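Local coordinates for protein ppBat (Bacteroides thetaiotaomicron VPI-5482, PDB 3CNE), which binds flavins such as lumichrome, riboflavin, FMN and FAD as a homodimer and may serve as a flavin store, apparently without protease or chaperone activity, at residues L8-V13 / G75-V80; F35-T40 / P88-L93. All blocks are in the same frame, centred on the assembly; numbering follows the deposited sequence.

Contact 1. Residues L8-V13 / G75-V80; sequences LAVNPV and GDAVPV
Val10, which follows Ala9 in the chain, shares with Ala77 and Pro12 the apolar part of this meeting between two loops that follow neighbouring parallel strands. Its CB lies 3.9 Å from the CB of Ala77. With CG1 anti to the carbonyl carbon (chi1 -71°), CG2 takes the crowded position between the backbone N and the carbonyl carbon and does the touching, 3.5 Å from Gly75 N and 4.2 Å from Val78 CG2. That amide is buried here and has no hydrogen-bonding partner. The methyl of Ala77 also faces Asn11 O, and it meets the ring of Pro12 at CD. Pro12, reached through a cis peptide bond, accepts at its O a weak but fairly straight hydrogen bond from Ala77 N (3.4 Å, 165° at the hydrogen) and a CA-H...O contact from Gly75 CA. A side chain on Gly75 would collide with this carbonyl and with Val13 CA, so the close backbone approach depends on glycine. Residues Gly75 to Val78 form a type I beta turn, directly after Cys74, a ligand of the structural zinc. The two loops leave the carboxyl ends of strands 4-9 and 69-73, neighbours in the parallel part of the DJ-1/PfpI sheet.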
ATOM      1  N   LEU A   8       1.847   6.538  12.602  1.00 21.88           N
ATOM      2  CA  LEU A   8       1.434   7.897  12.258  1.00 21.47           C
ATOM      3  C   LEU A   8       1.299   8.035  10.764  1.00 21.86           C
ATOM      4  O   LEU A   8       2.278   7.822  10.027  1.00 22.21           O
ATOM      5  CB  LEU A   8       2.440   8.914  12.783  1.00 22.60           C
ATOM      6  CG  LEU A   8       2.893   8.821  14.243  1.00 21.50           C
ATOM      7  CD1 LEU A   8       3.870   9.964  14.543  1.00 25.71           C
ATOM      8  CD2 LEU A   8       1.721   8.871  15.211  1.00 22.76           C
ATOM      9  N   ALA A   9       0.085   8.375  10.328  1.00 20.39           N
ATOM     10  CA  ALA A   9      -0.224   8.570   8.916  1.00 20.38           C
ATOM     11  C   ALA A   9      -0.469  10.052   8.628  1.00 19.38           C
ATOM     12  O   ALA A   9      -1.365  10.667   9.221  1.00 20.01           O
ATOM     13  CB  ALA A   9      -1.439   7.712   8.505  1.00 21.43           C
ATOM     14  N   VAL A  10       0.372  10.652   7.785  1.00 17.72           N
ATOM     15  CA  VAL A  10       0.196  12.058   7.480  1.00 17.90           C
ATOM     16  C   VAL A  10      -0.907  12.180   6.412  1.00 18.40           C
ATOM     17  O   VAL A  10      -1.429  11.182   5.963  1.00 17.64           O
ATOM     18  CB  VAL A  10       1.497  12.721   7.029  1.00 18.12           C
ATOM     19  CG1 VAL A  10       2.453  12.846   8.253  1.00 18.05           C
ATOM     20  CG2 VAL A  10       2.155  11.957   5.826  1.00 17.45           C
ATOM     21  N   ASN A  11      -1.262  13.392   6.034  1.00 18.23           N
ATOM     22  CA  ASN A  11      -2.369  13.566   5.098  1.00 19.28           C
ATOM     23  C   ASN A  11      -1.997  14.574   4.025  1.00 19.53           C
ATOM     24  O   ASN A  11      -1.980  15.785   4.297  1.00 19.01           O
ATOM     25  CB  ASN A  11      -3.581  14.035   5.882  1.00 19.61           C
ATOM     26  CG  ASN A  11      -4.794  14.212   5.033  1.00 22.42           C
ATOM     27  OD1 ASN A  11      -4.920  13.599   3.990  1.00 20.90           O
ATOM     28  ND2 ASN A  11      -5.704  15.067   5.480  1.00 25.10           N
ATOM     29  N   PRO A  12      -1.711  14.110   2.790  1.00 19.49           N
ATOM     30  CA  PRO A  12      -1.813  12.746   2.263  1.00 19.14           C
ATOM     31  C   PRO A  12      -0.630  11.857   2.656  1.00 18.61           C
ATOM     32  O   PRO A  12       0.451  12.357   2.817  1.00 19.43           O
ATOM     33  CB  PRO A  12      -1.805  12.953   0.747  1.00 19.81           C
ATOM     34  CG  PRO A  12      -0.889  14.171   0.551  1.00 20.52           C
ATOM     35  CD  PRO A  12      -1.216  15.074   1.783  1.00 19.53           C
ATOM     36  N   VAL A  13      -0.878  10.554   2.813  1.00 17.07           N
ATOM     37  CA  VAL A  13       0.139   9.570   3.155  1.00 16.66           C
ATOM     38  C   VAL A  13       0.439   8.793   1.888  1.00 17.76           C
ATOM     39  O   VAL A  13      -0.429   8.623   1.004  1.00 17.07           O
ATOM     40  CB  VAL A  13      -0.392   8.592   4.275  1.00 17.79           C
ATOM     41  CG1 VAL A  13      -1.578   7.813   3.808  1.00 16.51           C
ATOM     42  CG2 VAL A  13       0.727   7.674   4.943  1.00 15.83           C
ATOM     43  N   GLY A  75       4.456  10.885   3.363  1.00 21.40           N
ATOM     44  CA  GLY A  75       3.550  11.189   2.262  1.00 20.36           C
ATOM     45  C   GLY A  75       3.815  12.600   1.782  1.00 20.15           C
ATOM     46  O   GLY A  75       4.723  13.265   2.268  1.00 19.59           O
ATOM     47  N   ASP A  76       2.984  13.072   0.846  1.00 20.51           N
ATOM     48  CA  ASP A  76       3.214  14.341   0.224  1.00 20.36           C
ATOM     49  C   ASP A  76       2.875  15.502   1.142  1.00 19.93           C
ATOM     50  O   ASP A  76       3.157  16.644   0.812  1.00 20.24           O
ATOM     51  CB  ASP A  76       2.444  14.427  -1.102  1.00 20.98           C
ATOM     52  CG  ASP A  76       3.075  13.555  -2.184  1.00 22.48           C
ATOM     53  OD1 ASP A  76       4.201  13.043  -1.974  1.00 21.96           O
ATOM     54  OD2 ASP A  76       2.441  13.386  -3.227  1.00 24.12           O
ATOM     55  N   ALA A  77       2.287  15.209   2.299  1.00 21.07           N
ATOM     56  CA  ALA A  77       2.175  16.201   3.378  1.00 22.02           C
ATOM     57  C   ALA A  77       3.508  16.663   3.928  1.00 22.76           C
ATOM     58  O   ALA A  77       3.642  17.817   4.382  1.00 24.37           O
ATOM     59  CB  ALA A  77       1.315  15.654   4.541  1.00 22.03           C
ATOM     60  N   VAL A  78       4.502  15.788   3.938  1.00 21.96           N
ATOM     61  CA  VAL A  78       5.742  16.129   4.663  1.00 22.20           C
ATOM     62  C   VAL A  78       6.518  17.315   4.048  1.00 22.94           C
ATOM     63  O   VAL A  78       6.980  18.189   4.776  1.00 24.49           O
ATOM     64  CB  VAL A  78       6.655  14.901   4.808  1.00 22.62           C
ATOM     65  CG1 VAL A  78       7.976  15.279   5.455  1.00 23.16           C
ATOM     66  CG2 VAL A  78       5.916  13.822   5.627  1.00 20.42           C
ATOM     67  N   PRO A  79       6.679  17.349   2.721  1.00 23.61           N
ATOM     68  CA  PRO A  79       7.337  18.543   2.145  1.00 24.47           C
ATOM     69  C   PRO A  79       6.585  19.887   2.314  1.00 25.05           C
ATOM     70  O   PRO A  79       7.146  20.946   2.002  1.00 26.39           O
ATOM     71  CB  PRO A  79       7.500  18.166   0.677  1.00 23.93           C
ATOM     72  CG  PRO A  79       7.468  16.646   0.674  1.00 24.34           C
ATOM     73  CD  PRO A  79       6.385  16.352   1.676  1.00 23.25           C
ATOM     74  N   VAL A  80       5.355  19.873   2.833  1.00 25.56           N
ATOM     75  CA  VAL A  80       4.710  21.146   3.220  1.00 26.34           C
ATOM     76  C   VAL A  80       4.641  21.342   4.723  1.00 27.12           C
ATOM     77  O   VAL A  80       4.140  22.356   5.188  1.00 27.18           O
ATOM     78  CB  VAL A  80       3.284  21.364   2.593  1.00 26.43           C
ATOM     79  CG1 VAL A  80       3.400  21.541   1.107  1.00 26.30           C
ATOM     80  CG2 VAL A  80       2.297  20.241   2.953  1.00 24.92           C
TER

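Contact 2. Residues F35-T40 / P88-L93; sequences FAVSDT and PYNVDL
Helix 88-102 packs beside the end of strand 31-36 in the alpha/beta fold of the DJ-1/PfpI family, and Tyr89 in its first turn has the largest share of the contact, closely followed by Val37. The tight part is a CH-pi interaction: Ser38 CA sits over the centre of one face of the phenol ring, 3.6 Å from the centroid and only 12° off the ring normal. The crowded first torsion of Tyr89 (chi1 40°) turns the ring along the backbone of Val37 to Asp39, bringing CD2 to 3.3 Å from Ser38 C. Deeper in, Val37 stands at the centre of an inverse gamma turn and splits its branches: CG1, anti to the backbone N, approaches Asn90 OD1, while CG2 meets Leu93 CD1 at 4.1 Å. Asn90 is itself tethered by its ND2 to Tyr84 O. Leu8 of strand 4-9 touches Val37, continuing this apolar side inward. The outer side is looser. There, of the exposed Asp39 side chain, CB comes nearest, 4.0 Å from Tyr89 CE2, and polar groups meet through solvent. An alanine at Tyr89 would remove the ring and hydroxyl and would probably leave the Ser38 backbone without its apolar cover and the helix without its water-mediated link to the loop. That single water lies 2.8 Å from Ser38 OG and 3.1 Å from Tyr89 OH.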
ATOM      1  N   PHE A  35      -2.835   6.496  13.689  1.00 22.64           N
ATOM      2  CA  PHE A  35      -3.193   7.866  14.075  1.00 22.13           C
ATOM      3  C   PHE A  35      -2.988   8.799  12.920  1.00 21.60           C
ATOM      4  O   PHE A  35      -1.884   8.875  12.355  1.00 21.64           O
ATOM      5  CB  PHE A  35      -2.335   8.385  15.270  1.00 22.60           C
ATOM      6  CG  PHE A  35      -2.509   7.617  16.545  1.00 22.29           C
ATOM      7  CD1 PHE A  35      -3.368   8.089  17.547  1.00 24.21           C
ATOM      8  CD2 PHE A  35      -1.795   6.439  16.771  1.00 21.90           C
ATOM      9  CE1 PHE A  35      -3.534   7.378  18.749  1.00 25.31           C
ATOM     10  CE2 PHE A  35      -1.938   5.726  17.953  1.00 24.94           C
ATOM     11  CZ  PHE A  35      -2.809   6.211  18.973  1.00 24.53           C
ATOM     12  N   ALA A  36      -4.043   9.532  12.568  1.00 20.74           N
ATOM     13  CA  ALA A  36      -3.930  10.565  11.549  1.00 21.00           C
ATOM     14  C   ALA A  36      -3.179  11.779  12.063  1.00 20.97           C
ATOM     15  O   ALA A  36      -3.509  12.317  13.108  1.00 21.22           O
ATOM     16  CB  ALA A  36      -5.321  10.982  11.033  1.00 20.10           C
ATOM     17  N   VAL A  37      -2.169  12.222  11.319  1.00 20.99           N
ATOM     18  CA  VAL A  37      -1.558  13.505  11.592  1.00 20.40           C
ATOM     19  C   VAL A  37      -2.417  14.544  10.871  1.00 21.39           C
ATOM     20  O   VAL A  37      -2.036  15.094   9.825  1.00 20.69           O
ATOM     21  CB  VAL A  37      -0.119  13.585  11.100  1.00 20.55           C
ATOM     22  CG1 VAL A  37       0.487  14.942  11.484  1.00 19.61           C
ATOM     23  CG2 VAL A  37       0.702  12.452  11.764  1.00 19.78           C
ATOM     24  N   SER A  38      -3.570  14.806  11.472  1.00 20.78           N
ATOM     25  CA  SER A  38      -4.592  15.594  10.829  1.00 23.20           C
ATOM     26  C   SER A  38      -5.597  16.001  11.899  1.00 23.24           C
ATOM     27  O   SER A  38      -5.458  15.617  13.066  1.00 22.59           O
ATOM     28  CB  SER A  38      -5.266  14.794   9.686  1.00 22.46           C
ATOM     29  OG  SER A  38      -6.091  15.660   8.918  1.00 26.94           O
ATOM     30  N   ASP A  39      -6.600  16.777  11.498  1.00 23.68           N
ATOM     31  CA  ASP A  39      -7.631  17.232  12.426  1.00 24.45           C
ATOM     32  C   ASP A  39      -8.762  16.213  12.595  1.00 24.86           C
ATOM     33  O   ASP A  39      -9.557  16.310  13.549  1.00 25.57           O
ATOM     34  CB  ASP A  39      -8.179  18.594  11.956  1.00 25.01           C
ATOM     35  CG  ASP A  39      -8.769  18.546  10.562  1.00 28.61           C
ATOM     36  OD1 ASP A  39      -8.100  18.023   9.637  1.00 30.54           O
ATOM     37  OD2 ASP A  39      -9.904  19.047  10.381  1.00 31.70           O
ATOM     38  N   THR A  40      -8.867  15.265  11.653  1.00 25.10           N
ATOM     39  CA  THR A  40      -9.823  14.157  11.725  1.00 25.19           C
ATOM     40  C   THR A  40      -9.169  12.835  11.300  1.00 24.85           C
ATOM     41  O   THR A  40      -8.124  12.823  10.662  1.00 24.05           O
ATOM     42  CB  THR A  40     -11.086  14.372  10.804  1.00 25.58           C
ATOM     43  OG1 THR A  40     -10.757  14.025   9.456  1.00 25.75           O
ATOM     44  CG2 THR A  40     -11.595  15.821  10.840  1.00 26.52           C
ATOM     45  N   PRO A  88      -2.293  22.532  14.378  1.00 26.18           N
ATOM     46  CA  PRO A  88      -1.943  21.966  15.697  1.00 25.12           C
ATOM     47  C   PRO A  88      -1.416  20.542  15.628  1.00 23.90           C
ATOM     48  O   PRO A  88      -0.579  20.148  16.452  1.00 22.84           O
ATOM     49  CB  PRO A  88      -3.277  21.997  16.448  1.00 26.33           C
ATOM     50  CG  PRO A  88      -4.010  23.207  15.784  1.00 27.42           C
ATOM     51  CD  PRO A  88      -3.684  23.020  14.345  1.00 25.80           C
ATOM     52  N   TYR A  89      -1.845  19.785  14.631  1.00 22.10           N
ATOM     53  CA  TYR A  89      -1.401  18.400  14.557  1.00 21.80           C
ATOM     54  C   TYR A  89       0.054  18.266  14.168  1.00 21.77           C
ATOM     55  O   TYR A  89       0.673  17.232  14.462  1.00 21.76           O
ATOM     56  CB  TYR A  89      -2.276  17.548  13.631  1.00 21.63           C
ATOM     57  CG  TYR A  89      -2.725  18.236  12.364  1.00 20.42           C
ATOM     58  CD1 TYR A  89      -1.903  18.231  11.229  1.00 21.82           C
ATOM     59  CD2 TYR A  89      -3.974  18.850  12.289  1.00 20.97           C
ATOM     60  CE1 TYR A  89      -2.305  18.815  10.038  1.00 20.83           C
ATOM     61  CE2 TYR A  89      -4.413  19.452  11.090  1.00 17.87           C
ATOM     62  CZ  TYR A  89      -3.551  19.435   9.973  1.00 22.33           C
ATOM     63  OH  TYR A  89      -3.925  19.989   8.782  1.00 20.64           O
ATOM     64  N   ASN A  90       0.595  19.292  13.511  1.00 21.05           N
ATOM     65  CA  ASN A  90       2.012  19.301  13.171  1.00 21.90           C
ATOM     66  C   ASN A  90       2.874  19.628  14.373  1.00 22.93           C
ATOM     67  O   ASN A  90       3.993  19.150  14.487  1.00 23.36           O
ATOM     68  CB  ASN A  90       2.289  20.271  12.041  1.00 21.99           C
ATOM     69  CG  ASN A  90       1.750  19.752  10.730  1.00 23.86           C
ATOM     70  OD1 ASN A  90       1.590  18.546  10.569  1.00 23.16           O
ATOM     71  ND2 ASN A  90       1.421  20.646   9.829  1.00 22.77           N
ATOM     72  N   VAL A  91       2.323  20.441  15.268  1.00 23.83           N
ATOM     73  CA  VAL A  91       2.980  20.730  16.547  1.00 23.93           C
ATOM     74  C   VAL A  91       2.917  19.470  17.411  1.00 24.75           C
ATOM     75  O   VAL A  91       3.925  19.055  18.003  1.00 24.30           O
ATOM     76  CB  VAL A  91       2.334  21.945  17.252  1.00 23.19           C
ATOM     77  CG1 VAL A  91       2.861  22.098  18.682  1.00 24.57           C
ATOM     78  CG2 VAL A  91       2.533  23.255  16.424  1.00 22.39           C
ATOM     79  N   ASP A  92       1.742  18.847  17.464  1.00 25.54           N
ATOM     80  CA  ASP A  92       1.601  17.560  18.143  1.00 26.61           C
ATOM     81  C   ASP A  92       2.563  16.507  17.608  1.00 26.44           C
ATOM     82  O   ASP A  92       3.153  15.783  18.382  1.00 27.59           O
ATOM     83  CB  ASP A  92       0.177  17.042  18.069  1.00 26.53           C
ATOM     84  CG  ASP A  92      -0.816  17.932  18.801  1.00 30.23           C
ATOM     85  OD1 ASP A  92      -0.384  18.764  19.649  1.00 29.94           O
ATOM     86  OD2 ASP A  92      -2.035  17.800  18.518  1.00 29.25           O
ATOM     87  N   LEU A  93       2.720  16.420  16.290  1.00 27.17           N
ATOM     88  CA  LEU A  93       3.691  15.493  15.690  1.00 26.95           C
ATOM     89  C   LEU A  93       5.099  15.576  16.319  1.00 26.86           C
ATOM     90  O   LEU A  93       5.687  14.561  16.668  1.00 24.60           O
ATOM     91  CB  LEU A  93       3.804  15.731  14.177  1.00 27.24           C
ATOM     92  CG  LEU A  93       4.685  14.718  13.434  1.00 27.20           C
ATOM     93  CD1 LEU A  93       4.197  13.292  13.652  1.00 26.94           C
ATOM     94  CD2 LEU A  93       4.716  15.018  11.942  1.00 27.10           C
TER
HETATM   95  O   HOH W   1      -4.510  17.349   7.368  1.00 30.04           O

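Contacts 1 and 2 show how adjacent strands of one sheet can end in different company. Strands 4-9 and 31-36 run side by side, probably joined by hydrogen bonds from Ala9 N to Phe35 O and from Val37 N to Ala9 O. Beyond them, contact 1 sets loop against loop near the zinc site, only partly buried, with Asp76 exposed and touching Phe26 of the second subunit; contact 2 sets loop against helix, mostly buried, and meets no other chain of the assembly. Contact 1 combines close backbone approach and one weak hydrogen bond with small apolar side chains, contact 2 an aromatic face with a bridging water. Leu8 of segment 8-13 also links them, its CD1 3.5 Å from Leu93 CD1.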